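Exo-1,3/1,4-beta-glucanase (Pseudoalteromonas sp., PDB 3RRX) probably hydrolyses beta-1,3 and beta-1,4 glucosidic bonds in exo fashion, as a family 3 glycoside hydrolase. Local coordinates at residues 398-403 with 546-551; 484-489 with 526-531; 393-398 with 561-566. The protein carries 1 engineered substitution. All coordinates share one frame; numbering follows the deposited sequence.

Contact 1 of 3, residues 398-403 with 546-551; sequences LVLLKN and AFVAAW
Leu-401 and Phe-547 meet across two antiparallel strands, their side chains side by side and pointing the same way. CD1 of Leu-401 comes within 3.7 Å of CD2 of Phe-547, oblique to the ring. CG of Leu-401 lies anti to its carbonyl carbon (chi1 -61°), and chi2 near 180° carries CD1 toward the CD2 and CE2 rim of the ring. A classic beta bulge places the pair: Leu-401 and Lys-402 both face Phe-547. Phe-547 O accepts from Leu-401 N at 3.0 Å and weakly from Lys-402 N at 3.3 Å. Phe-547 N returns a bond to Lys-402 O.

Before the bulge, Val-399 and Ala-549 form a hydrogen-bonded pair. Val-399 N reaches Ala-549 O at 2.9 Å, nearly straight (174°). CG2 of Val-399 sits at the edge of the Trp-551 indole, in its plane, 3.9 Å from NE1. Ala-549 CB lies over one face of that ring, toward its rim. On the other face, Leu-400 CD1 touches Val-548 CG2 at 3.9 Å. Leu-398 CD2 also packs there, 3.8 Å from Ala-550 CB. Lys-402 runs extended to the carbonyls of Leu-541 and Ser-544.

Strand 399-403 is an outermost strand of the mixed sheet, and Leu-400 bonds the backbone of Leu-610. The contact is buried and its side-chain touches are mostly apolar. Cohesion therefore rests on backbone bonds and hydrocarbon packing, and the Lys-402 ammonium finds its hydrogen bonds outside the pair.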
loop_
_atom_site.group_PDB
_atom_site.type_symbol
_atom_site.label_atom_id
_atom_site.label_comp_id
_atom_site.label_asym_id
_atom_site.label_seq_id
_atom_site.Cartn_x
_atom_site.Cartn_y
_atom_site.Cartn_z
ATOM N N LEU A 398 7.422 3.704 14.997
ATOM C CA LEU A 398 7.069 4.854 15.835
ATOM C C LEU A 398 8.221 5.853 15.876
ATOM O O LEU A 398 9.377 5.463 16.013
ATOM C CB LEU A 398 6.730 4.425 17.272
ATOM C CG LEU A 398 5.781 3.234 17.508
ATOM C CD1 LEU A 398 5.567 3.014 19.018
ATOM C CD2 LEU A 398 4.447 3.465 16.826
ATOM N N VAL A 399 7.900 7.140 15.765
ATOM C CA VAL A 399 8.917 8.173 15.877
ATOM C C VAL A 399 8.605 9.075 17.070
ATOM O O VAL A 399 7.531 9.686 17.150
ATOM C CB VAL A 399 9.058 9.006 14.583
ATOM C CG1 VAL A 399 10.096 10.106 14.771
ATOM C CG2 VAL A 399 9.454 8.109 13.398
ATOM N N LEU A 400 9.546 9.138 18.007
ATOM C CA LEU A 400 9.399 9.992 19.184
ATOM C C LEU A 400 9.844 11.421 18.841
ATOM O O LEU A 400 11.029 11.673 18.642
ATOM C CB LEU A 400 10.223 9.414 20.346
ATOM C CG LEU A 400 10.199 10.134 21.700
ATOM C CD1 LEU A 400 8.785 10.143 22.268
ATOM C CD2 LEU A 400 11.152 9.449 22.672
ATOM N N LEU A 401 8.889 12.345 18.757
ATOM C CA LEU A 401 9.184 13.732 18.396
ATOM C C LEU A 401 9.546 14.571 19.622
ATOM O O LEU A 401 10.378 15.475 19.539
ATOM C CB LEU A 401 7.994 14.377 17.670
ATOM C CG LEU A 401 7.559 13.734 16.341
ATOM C CD1 LEU A 401 6.388 14.505 15.741
ATOM C CD2 LEU A 401 8.707 13.652 15.332
ATOM N N LYS A 402 8.916 14.260 20.749
ATOM C CA LYS A 402 9.079 15.032 21.983
ATOM C C LYS A 402 8.931 14.088 23.170
ATOM O O LYS A 402 8.040 13.233 23.186
ATOM C CB LYS A 402 8.025 16.147 22.053
ATOM C CG LYS A 402 8.021 16.956 23.349
ATOM C CD LYS A 402 7.016 18.106 23.282
ATOM C CE LYS A 402 7.009 18.923 24.588
ATOM N NZ LYS A 402 6.049 20.061 24.479
ATOM N N ASN A 403 9.824 14.231 24.147
ATOM C CA ASN A 403 9.774 13.448 25.382
ATOM C C ASN A 403 10.342 14.282 26.531
ATOM O O ASN A 403 11.392 13.961 27.081
ATOM C CB ASN A 403 10.573 12.153 25.234
ATOM C CG ASN A 403 10.354 11.190 26.393
ATOM O OD1 ASN A 403 9.358 11.279 27.109
ATOM N ND2 ASN A 403 11.282 10.256 26.572
ATOM N N ALA A 546 4.980 14.524 26.064
ATOM C CA ALA A 546 5.595 13.680 25.041
ATOM C C ALA A 546 4.666 13.565 23.835
ATOM O O ALA A 546 3.450 13.702 23.965
ATOM C CB ALA A 546 5.916 12.298 25.596
ATOM N N PHE A 547 5.240 13.324 22.659
ATOM C CA PHE A 547 4.451 13.260 21.438
ATOM C C PHE A 547 5.075 12.224 20.516
ATOM O O PHE A 547 6.266 12.316 20.181
ATOM C CB PHE A 547 4.429 14.639 20.778
ATOM C CG PHE A 547 3.453 14.776 19.624
ATOM C CD1 PHE A 547 2.265 15.483 19.786
ATOM C CD2 PHE A 547 3.747 14.244 18.371
ATOM C CE1 PHE A 547 1.385 15.642 18.721
ATOM C CE2 PHE A 547 2.868 14.397 17.299
ATOM C CZ PHE A 547 1.682 15.098 17.477
ATOM N N VAL A 548 4.273 11.235 20.122
ATOM C CA VAL A 548 4.735 10.139 19.271
ATOM C C VAL A 548 4.005 10.129 17.932
ATOM O O VAL A 548 2.775 10.109 17.894
ATOM C CB VAL A 548 4.508 8.762 19.959
ATOM C CG1 VAL A 548 4.941 7.619 19.038
ATOM C CG2 VAL A 548 5.252 8.699 21.294
ATOM N N ALA A 549 4.761 10.150 16.835
ATOM C CA ALA A 549 4.173 9.942 15.522
ATOM C C ALA A 549 4.071 8.439 15.303
ATOM O O ALA A 549 5.088 7.762 15.138
ATOM C CB ALA A 549 5.026 10.587 14.432
ATOM N N ALA A 550 2.846 7.921 15.322
ATOM C CA ALA A 550 2.621 6.481 15.189
ATOM C C ALA A 550 2.138 6.094 13.789
ATOM O O ALA A 550 1.977 4.909 13.485
ATOM C CB ALA A 550 1.619 5.985 16.272
ATOM N N TRP A 551 1.881 7.094 12.950
ATOM C CA TRP A 551 1.477 6.850 11.560
ATOM C C TRP A 551 0.166 6.055 11.527
ATOM O O TRP A 551 -0.761 6.387 12.264
ATOM C CB TRP A 551 2.611 6.168 10.773
ATOM C CG TRP A 551 3.962 6.829 11.048
ATOM C CD1 TRP A 551 5.022 6.280 11.716
ATOM C CD2 TRP A 551 4.362 8.165 10.689
ATOM N NE1 TRP A 551 6.067 7.182 11.764
ATOM C CE2 TRP A 551 5.682 8.347 11.152
ATOM C CE3 TRP A 551 3.732 9.221 10.018
ATOM C CZ2 TRP A 551 6.381 9.552 10.981
ATOM C CZ3 TRP A 551 4.433 10.421 9.835
ATOM C CH2 TRP A 551 5.746 10.568 10.309
#

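Contact 2 of 3, residues 484-489 with 526-531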
loop_
_atom_site.group_PDB
_atom_site.type_symbol
_atom_site.label_atom_id
_atom_site.label_comp_id
_atom_site.label_asym_id
_atom_site.label_seq_id
_atom_site.Cartn_x
_atom_site.Cartn_y
_atom_site.Cartn_z
ATOM N N ILE A 484 -2.462 8.995 28.448
ATOM C CA ILE A 484 -2.022 8.717 27.084
ATOM C C ILE A 484 -3.186 9.073 26.192
ATOM O O ILE A 484 -4.266 8.484 26.300
ATOM C CB ILE A 484 -1.645 7.245 26.891
ATOM C CG1 ILE A 484 -0.456 6.886 27.786
ATOM C CG2 ILE A 484 -1.324 6.946 25.411
ATOM C CD1 ILE A 484 -0.104 5.404 27.778
ATOM N N VAL A 485 -2.980 10.053 25.325
ATOM C CA VAL A 485 -4.069 10.572 24.515
ATOM C C VAL A 485 -3.845 10.195 23.055
ATOM O O VAL A 485 -2.861 10.612 22.440
ATOM C CB VAL A 485 -4.190 12.090 24.676
ATOM C CG1 VAL A 485 -5.352 12.625 23.859
ATOM C CG2 VAL A 485 -4.356 12.459 26.172
ATOM N N VAL A 486 -4.747 9.381 22.513
ATOM C CA VAL A 486 -4.591 8.871 21.146
ATOM C C VAL A 486 -5.518 9.628 20.198
ATOM O O VAL A 486 -6.746 9.517 20.284
ATOM C CB VAL A 486 -4.900 7.365 21.039
ATOM C CG1 VAL A 486 -4.459 6.844 19.661
ATOM C CG2 VAL A 486 -4.208 6.570 22.158
ATOM N N ILE A 487 -4.920 10.406 19.301
ATOM C CA ILE A 487 -5.672 11.312 18.446
ATOM C C ILE A 487 -5.105 11.195 17.045
ATOM O O ILE A 487 -4.030 10.636 16.868
ATOM C CB ILE A 487 -5.501 12.780 18.925
ATOM C CG1 ILE A 487 -4.026 13.183 18.875
ATOM C CG2 ILE A 487 -6.051 12.939 20.328
ATOM C CD1 ILE A 487 -3.755 14.691 19.060
ATOM N N GLY A 488 -5.807 11.725 16.049
ATOM C CA GLY A 488 -5.271 11.694 14.693
ATOM C C GLY A 488 -6.275 11.957 13.589
ATOM O O GLY A 488 -7.420 12.352 13.842
ATOM N N GLU A 489 -5.835 11.750 12.352
ATOM C CA GLU A 489 -6.704 11.902 11.192
ATOM C C GLU A 489 -7.731 10.779 11.164
ATOM O O GLU A 489 -7.469 9.685 11.665
ATOM C CB GLU A 489 -5.892 11.819 9.901
ATOM C CG GLU A 489 -4.830 12.886 9.730
ATOM C CD GLU A 489 -4.213 12.850 8.337
ATOM O OE1 GLU A 489 -3.465 11.892 8.024
ATOM O OE2 GLU A 489 -4.484 13.784 7.553
ATOM N N VAL A 526 0.903 12.267 27.397
ATOM C CA VAL A 526 1.649 11.625 26.323
ATOM C C VAL A 526 0.733 11.472 25.116
ATOM O O VAL A 526 -0.272 10.752 25.175
ATOM C CB VAL A 526 2.150 10.221 26.726
ATOM C CG1 VAL A 526 2.705 9.483 25.501
ATOM C CG2 VAL A 526 3.208 10.318 27.818
ATOM N N THR A 527 1.066 12.144 24.021
ATOM C CA THR A 527 0.191 12.122 22.857
ATOM C C THR A 527 0.660 11.107 21.823
ATOM O O THR A 527 1.826 11.114 21.417
ATOM C CB THR A 527 0.077 13.520 22.220
ATOM O OG1 THR A 527 -0.572 14.402 23.146
ATOM C CG2 THR A 527 -0.731 13.456 20.911
ATOM N N VAL A 528 -0.242 10.216 21.430
ATOM C CA VAL A 528 0.027 9.277 20.341
ATOM C C VAL A 528 -0.768 9.731 19.120
ATOM O O VAL A 528 -2.000 9.725 19.134
ATOM C CB VAL A 528 -0.369 7.827 20.704
ATOM C CG1 VAL A 528 -0.106 6.882 19.509
ATOM C CG2 VAL A 528 0.394 7.354 21.935
ATOM N N PHE A 529 -0.055 10.119 18.068
ATOM C CA PHE A 529 -0.652 10.778 16.917
ATOM C C PHE A 529 -0.753 9.805 15.732
ATOM O O PHE A 529 0.265 9.333 15.211
ATOM C CB PHE A 529 0.222 11.991 16.555
ATOM C CG PHE A 529 -0.353 12.882 15.492
ATOM C CD1 PHE A 529 -1.539 13.574 15.711
ATOM C CD2 PHE A 529 0.311 13.055 14.285
ATOM C CE1 PHE A 529 -2.059 14.411 14.744
ATOM C CE2 PHE A 529 -0.202 13.902 13.305
ATOM C CZ PHE A 529 -1.393 14.577 13.532
ATOM N N LEU A 530 -1.983 9.506 15.321
ATOM C CA LEU A 530 -2.245 8.651 14.160
ATOM C C LEU A 530 -2.469 9.506 12.924
ATOM O O LEU A 530 -3.352 10.365 12.910
ATOM C CB LEU A 530 -3.489 7.794 14.413
ATOM C CG LEU A 530 -3.437 6.905 15.655
ATOM C CD1 LEU A 530 -4.800 6.227 15.913
ATOM C CD2 LEU A 530 -2.334 5.870 15.500
ATOM N N SER A 531 -1.672 9.284 11.880
ATOM C CA SER A 531 -1.795 10.092 10.681
ATOM C C SER A 531 -1.103 9.427 9.499
ATOM O O SER A 531 -0.239 8.563 9.668
ATOM C CB SER A 531 -1.176 11.484 10.898
ATOM O OG SER A 531 0.245 11.384 10.929
#
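Five backbone hydrogen bonds join Val-485, Ile-487 and Glu-489 to Val-526, Val-528 and Leu-530. Val-485 N gives to Val-526 O, and Val-528 N gives to Val-485 O, both at 2.8 Å. Leu-530 N meets Ile-487 O at 2.8 Å and is close to straight (173°). Glu-489 N closes the series on Leu-530 O at 2.9 Å. The Glu-489 carboxylate looks beyond the pair: OE1 bonds Tyr-492 OH and Gly-532 N, and OE2 forms a salt bridge with Arg-533. Its OE1 still lies 3.7 Å from Ser-531 CB.

These are neighbouring parallel strands of the mixed sheet in the family 3 C-terminal domain. They belong to a beta-alpha-beta unit, with helix 510-520 between them along the chain. That helix covers the face carrying Val-485 and Thr-527.

On this face Ile-487 reaches across. Its CG1 occupies the crowded position between backbone N and carbonyl carbon (chi1 60°), and CD1 ends 3.8 Å from Thr-527 CG2. CG1 of the same isoleucine also meets Phe-529 CD1. Thr-527 OG1 bonds Ser-544 OG. The opposite face holds a diagonal set of aliphatic touches. Ile-484 CG2 meets Val-528 CG2 at 3.9 Å, and Val-486 CG1 meets Leu-530 CD1 at 3.8 Å. Next on this face, Gly-488 CA makes a CA-H...O contact of 2.9 Å with Leu-530 O. Helix 453-463 lies over Ile-484, Val-486 and Leu-530.

Contact 3 of 3, residues 393-398 with 561-566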
loop_
_atom_site.group_PDB
_atom_site.type_symbol
_atom_site.label_atom_id
_atom_site.label_comp_id
_atom_site.label_asym_id
_atom_site.label_seq_id
_atom_site.Cartn_x
_atom_site.Cartn_y
_atom_site.Cartn_z
ATOM N N ALA A 393 6.940 -4.533 13.303
ATOM C CA ALA A 393 6.934 -3.395 12.386
ATOM C C ALA A 393 6.340 -2.160 13.052
ATOM O O ALA A 393 6.843 -1.050 12.869
ATOM C CB ALA A 393 6.190 -3.729 11.113
ATOM N N VAL A 394 5.277 -2.346 13.837
ATOM C CA VAL A 394 4.695 -1.230 14.582
ATOM C C VAL A 394 5.741 -0.600 15.503
ATOM O O VAL A 394 5.939 0.617 15.486
ATOM C CB VAL A 394 3.462 -1.671 15.421
ATOM C CG1 VAL A 394 3.026 -0.544 16.372
ATOM C CG2 VAL A 394 2.315 -2.090 14.519
ATOM N N ARG A 395 6.414 -1.426 16.301
ATOM C CA ARG A 395 7.405 -0.915 17.252
ATOM C C ARG A 395 8.471 -0.088 16.557
ATOM O O ARG A 395 8.890 0.957 17.054
ATOM C CB ARG A 395 8.096 -2.057 17.998
ATOM C CG ARG A 395 7.204 -2.850 18.944
ATOM C CD ARG A 395 8.051 -3.730 19.861
ATOM N NE ARG A 395 8.753 -4.794 19.137
ATOM C CZ ARG A 395 8.299 -6.041 19.041
ATOM N NH1 ARG A 395 7.156 -6.369 19.625
ATOM N NH2 ARG A 395 8.988 -6.960 18.378
ATOM N N LYS A 396 8.915 -0.567 15.404
ATOM C CA LYS A 396 10.007 0.073 14.681
ATOM C C LYS A 396 9.566 1.315 13.899
ATOM O O LYS A 396 10.392 2.155 13.541
ATOM C CB LYS A 396 10.682 -0.942 13.751
ATOM C CG LYS A 396 11.416 -2.044 14.507
ATOM C CD LYS A 396 12.091 -3.032 13.562
ATOM C CE LYS A 396 12.991 -3.998 14.334
ATOM N NZ LYS A 396 13.590 -5.021 13.427
ATOM N N SER A 397 8.266 1.430 13.641
ATOM C CA SER A 397 7.740 2.546 12.855
ATOM C C SER A 397 7.556 3.833 13.677
ATOM O O SER A 397 7.514 4.931 13.113
ATOM C CB SER A 397 6.392 2.165 12.231
ATOM O OG SER A 397 5.378 2.119 13.231
ATOM N N LEU A 398 7.422 3.704 14.997
ATOM C CA LEU A 398 7.069 4.854 15.835
ATOM C C LEU A 398 8.221 5.853 15.876
ATOM O O LEU A 398 9.377 5.463 16.013
ATOM C CB LEU A 398 6.730 4.425 17.272
ATOM C CG LEU A 398 5.781 3.234 17.508
ATOM C CD1 LEU A 398 5.567 3.014 19.018
ATOM C CD2 LEU A 398 4.447 3.465 16.826
ATOM N N ALA A 561 2.175 -0.123 23.115
ATOM C CA ALA A 561 2.477 -0.431 24.515
ATOM C C ALA A 561 3.901 -0.965 24.713
ATOM O O ALA A 561 4.561 -0.618 25.690
ATOM C CB ALA A 561 1.443 -1.440 25.084
ATOM N N ASP A 562 4.360 -1.820 23.799
ATOM C CA ASP A 562 5.699 -2.417 23.891
ATOM C C ASP A 562 6.794 -1.361 24.060
ATOM O O ASP A 562 7.783 -1.589 24.761
ATOM C CB ASP A 562 6.049 -3.215 22.628
ATOM C CG ASP A 562 5.266 -4.505 22.492
ATOM O OD1 ASP A 562 4.720 -5.007 23.501
ATOM O OD2 ASP A 562 5.206 -5.022 21.352
ATOM N N VAL A 563 6.641 -0.231 23.375
ATOM C CA VAL A 563 7.644 0.827 23.439
ATOM C C VAL A 563 7.361 1.864 24.535
ATOM O O VAL A 563 8.276 2.294 25.230
ATOM C CB VAL A 563 7.812 1.535 22.071
ATOM C CG1 VAL A 563 8.798 2.702 22.183
ATOM C CG2 VAL A 563 8.264 0.527 20.996
ATOM N N LEU A 564 6.102 2.266 24.686
ATOM C CA LEU A 564 5.750 3.340 25.614
ATOM C C LEU A 564 5.817 2.936 27.087
ATOM O O LEU A 564 6.054 3.784 27.949
ATOM C CB LEU A 564 4.354 3.899 25.306
ATOM C CG LEU A 564 4.289 5.039 24.282
ATOM C CD1 LEU A 564 4.899 4.628 22.939
ATOM C CD2 LEU A 564 2.843 5.491 24.111
ATOM N N LEU A 565 5.588 1.656 27.374
ATOM C CA LEU A 565 5.553 1.173 28.763
ATOM C C LEU A 565 6.840 0.461 29.164
ATOM O O LEU A 565 7.490 -0.151 28.328
ATOM C CB LEU A 565 4.392 0.194 28.959
ATOM C CG LEU A 565 2.959 0.668 28.694
ATOM C CD1 LEU A 565 1.965 -0.435 29.078
ATOM C CD2 LEU A 565 2.667 1.928 29.484
ATOM N N THR A 566 7.196 0.522 30.445
ATOM C CA THR A 566 8.245 -0.348 30.972
ATOM C C THR A 566 7.680 -1.762 31.066
ATOM O O THR A 566 6.478 -1.968 30.884
ATOM C CB THR A 566 8.672 0.058 32.397
ATOM O OG1 THR A 566 7.581 -0.167 33.302
ATOM C CG2 THR A 566 9.099 1.528 32.460
#
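A salt bridge with a small apolar patch beside it, between Arg-395 and Leu-398 on one side and Asp-562, Val-563 and Leu-564 on the other, joins the end of helix 384-397 to helix 558-564. NH1 of Arg-395 donates to OD2 of Asp-562 at 2.9 Å, with an N-H...O angle of 155°. The oxygen lies in the guanidinium plane, at its edge. The donor instead meets the carboxylate from above its plane, and the two planes are 46° apart. CD of Arg-395 lies 3.5 Å from Asp-562 CB, and the bend at chi3 (-67°) turns the guanidinium from there to the carboxylate.

Both helices adjoin strands of one mixed sheet: helix 384-397 runs into strand 399-403, and helix 558-564 follows strand 546-551. Asp-562 is gripped further. Arg-391 makes a second salt bridge to OD2, and Gln-460 of helix 453-463 bonds OD1. These partners should favour a charged carboxylate. The Arg-395 guanidinium also makes a cation-pi contact with Phe-574.

Beside the charges, Arg-395 CB rests 4.0 Å from Val-563 CG2. Leu-398 slides past Val-563 in the opposite direction, and Leu-398 CD1 lies 4.1 Å from Val-563 CB. The same methyl lies 4.3 Å from Leu-564 CD1.

In the fold
Helix 384-397 comes first and holds most of the first segment of contact 3. Strand 399-403 follows directly and opens contact 1; contacts 1 and 3 share Leu-398. The chain then passes through strands 415-419, 467-470 and 482-488. Contact 2 closes the short loop between 484-489 and 526-531 through helix 510-520. Strand 546-551 then closes contact 1, and helix 558-564 closes contact 3. The loops nest without crossing: contact 2 inside contact 1, contact 1 inside contact 3. Strands 546-551 and 525-530 are neighbours, so contacts 1 and 2 belong to one sheet. Leu-564 packs on Val-526 and Val-528, bringing helix 558-564 onto that sheet.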